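Local structure of protease Do-like 8, chloroplastic (Arabidopsis thaliana, 4IC6) at residues 25-28 / 29-33. The protein is probably a serine protease of the Deg/HtrA family, a chloroplast endopeptidase that joins a trypsin-like protease domain to a PDZ domain. The protein carries 1 engineered substitution. Residues are numbered along the deposited sequence; the frame is centred on the assembly and turned at random.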
ATOM      1  N   PHE A  25       1.233   8.002  42.849  1.00 45.16           N
ATOM      2  CA  PHE A  25       2.605   7.659  43.194  1.00 44.45           C
ATOM      3  C   PHE A  25       3.537   8.805  42.769  1.00 44.81           C
ATOM      4  O   PHE A  25       3.127   9.690  42.013  1.00 43.70           O
ATOM      5  CB  PHE A  25       2.980   6.298  42.585  1.00 39.56           C
ATOM      6  CG  PHE A  25       2.314   5.134  43.283  1.00 43.52           C
ATOM      7  CD1 PHE A  25       2.831   4.639  44.475  1.00 45.99           C
ATOM      8  CD2 PHE A  25       1.157   4.560  42.773  1.00 43.17           C
ATOM      9  CE1 PHE A  25       2.215   3.573  45.139  1.00 48.73           C
ATOM     10  CE2 PHE A  25       0.530   3.496  43.435  1.00 44.83           C
ATOM     11  CZ  PHE A  25       1.062   2.997  44.618  1.00 45.71           C
ATOM     12  N   PRO A  26       4.781   8.816  43.283  1.00 43.85           N
ATOM     13  CA  PRO A  26       5.639   9.996  43.093  1.00 42.45           C
ATOM     14  C   PRO A  26       5.925  10.366  41.643  1.00 37.12           C
ATOM     15  O   PRO A  26       5.815  11.542  41.293  1.00 36.86           O
ATOM     16  CB  PRO A  26       6.934   9.613  43.823  1.00 45.55           C
ATOM     17  CG  PRO A  26       6.442   8.708  44.940  1.00 46.74           C
ATOM     18  CD  PRO A  26       5.344   7.879  44.273  1.00 45.25           C
ATOM     19  N   THR A  27       6.289   9.398  40.807  1.00 32.82           N
ATOM     20  CA  THR A  27       6.624   9.722  39.431  1.00 35.70           C
ATOM     21  C   THR A  27       5.387  10.152  38.640  1.00 38.32           C
ATOM     22  O   THR A  27       5.394  11.209  38.002  1.00 37.98           O
ATOM     23  CB  THR A  27       7.384   8.585  38.716  1.00 36.66           C
ATOM     24  OG1 THR A  27       8.622   8.364  39.393  1.00 38.21           O
ATOM     25  CG2 THR A  27       7.695   8.977  37.275  1.00 35.93           C
ATOM     26  N   GLU A  28       4.316   9.365  38.682  1.00 36.87           N
ATOM     27  CA  GLU A  28       3.106   9.808  37.981  1.00 36.21           C
ATOM     28  C   GLU A  28       2.613  11.127  38.584  1.00 32.55           C
ATOM     29  O   GLU A  28       2.157  11.998  37.860  1.00 33.82           O
ATOM     30  CB  GLU A  28       2.002   8.742  37.984  1.00 35.32           C
ATOM     31  CG  GLU A  28       1.611   8.250  39.366  1.00 34.35           C
ATOM     32  CD  GLU A  28       0.318   7.436  39.363  1.00 36.47           C
ATOM     33  OE1 GLU A  28      -0.319   7.295  38.286  1.00 34.48           O
ATOM     34  OE2 GLU A  28      -0.071   6.954  40.447  1.00 37.74           O
ATOM     35  N   GLY A  29       2.741  11.284  39.900  1.00 35.34           N
ATOM     36  CA  GLY A  29       2.383  12.534  40.555  1.00 39.31           C
ATOM     37  C   GLY A  29       3.093  13.759  39.990  1.00 39.54           C
ATOM     38  O   GLY A  29       2.449  14.779  39.719  1.00 36.13           O
ATOM     39  N   ARG A  30       4.416  13.676  39.828  1.00 37.59           N
ATOM     40  CA  ARG A  30       5.196  14.783  39.258  1.00 39.63           C
ATOM     41  C   ARG A  30       4.742  15.097  37.842  1.00 36.95           C
ATOM     42  O   ARG A  30       4.598  16.255  37.466  1.00 38.48           O
ATOM     43  CB  ARG A  30       6.689  14.442  39.172  1.00 43.29           C
ATOM     44  CG  ARG A  30       7.399  14.210  40.483  1.00 56.87           C
ATOM     45  CD  ARG A  30       8.932  14.255  40.301  1.00 61.74           C
ATOM     46  NE  ARG A  30       9.480  13.159  39.491  1.00 61.52           N
ATOM     47  CZ  ARG A  30       9.811  13.257  38.204  1.00 59.06           C
ATOM     48  NH1 ARG A  30      10.308  12.206  37.565  1.00 58.91           N
ATOM     49  NH2 ARG A  30       9.645  14.403  37.554  1.00 61.84           N
ATOM     50  N   ILE A  31       4.575  14.051  37.043  1.00 31.29           N
ATOM     51  CA  ILE A  31       4.179  14.202  35.654  1.00 29.98           C
ATOM     52  C   ILE A  31       2.857  14.942  35.568  1.00 31.76           C
ATOM     53  O   ILE A  31       2.711  15.880  34.782  1.00 34.22           O
ATOM     54  CB  ILE A  31       4.029  12.848  34.958  1.00 32.89           C
ATOM     55  CG1 ILE A  31       5.365  12.106  34.931  1.00 37.35           C
ATOM     56  CG2 ILE A  31       3.540  13.034  33.526  1.00 29.71           C
ATOM     57  CD1 ILE A  31       5.292  10.793  34.153  1.00 38.28           C
ATOM     58  N   VAL A  32       1.892  14.508  36.372  1.00 34.20           N
ATOM     59  CA  VAL A  32       0.586  15.172  36.414  1.00 36.23           C
ATOM     60  C   VAL A  32       0.676  16.666  36.731  1.00 38.19           C
ATOM     61  O   VAL A  32       0.022  17.488  36.075  1.00 39.15           O
ATOM     62  CB  VAL A  32      -0.391  14.448  37.367  1.00 37.66           C
ATOM     63  CG1 VAL A  32      -1.557  15.360  37.756  1.00 41.80           C
ATOM     64  CG2 VAL A  32      -0.908  13.153  36.711  1.00 36.86           C
ATOM     65  N   GLN A  33       1.498  17.025  37.714  1.00 39.29           N
ATOM     66  CA  GLN A  33       1.618  18.432  38.109  1.00 42.19           C
ATOM     67  C   GLN A  33       2.386  19.254  37.059  1.00 40.56           C
ATOM     68  O   GLN A  33       1.985  20.362  36.718  1.00 37.86           O
ATOM     69  CB  GLN A  33       2.261  18.564  39.497  1.00 44.98           C
TER
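The first turn of helix 26-39, which precedes the first barrel strand of the trypsin-like domain, illustrates how a helix start can double as a subunit contact. F25 occupies the N-cap position and P26 is the first residue of the helix; F25 O receives G29 N at 2.7 Å, closing the opening turn, with the N-H···O angle bent to 148°. P26 O then accepts R30 N, T27 O accepts I31 N, and E28 O accepts V32 N at 2.9 Å, so four successive i to i+4 bonds run from the cap into the second turn. The cap is reinforced by a side chain three residues on. E28 has CG between its backbone N and carbonyl carbon (chi1 55°), which folds the carboxylate back toward the helix start; there OE2 takes F25 N at 2.9 Å through its anti lone pair. F25 supplies no side-chain hydroxyl or carboxylate, so this is half of the reciprocal exchange that defines a capping box. Buried E28 is also gripped by a neighbouring subunit, S211 OG binding OE2 and Q155 N binding OE1, an arrangement that probably favours the charged carboxylate. The F25 ring meets R30 of that subunit in a cation-pi pair, while R30 of this chain meets F25 of a third subunit, so this chain takes part in the same pairing twice, once through each residue, with two different neighbours. On the helix itself, R30 CG lies 3.2 Å from P26 O; beyond it the chain bends at chi3 (-67°), bringing NH1 within 4.2 Å of T27 CG2, and NH1 also donates a hydrogen bond to Q155 OE1 of its own chain. I31 CG1 rests 3.2 Å from T27 O, the same carbonyl oxygen that accepts I31 N.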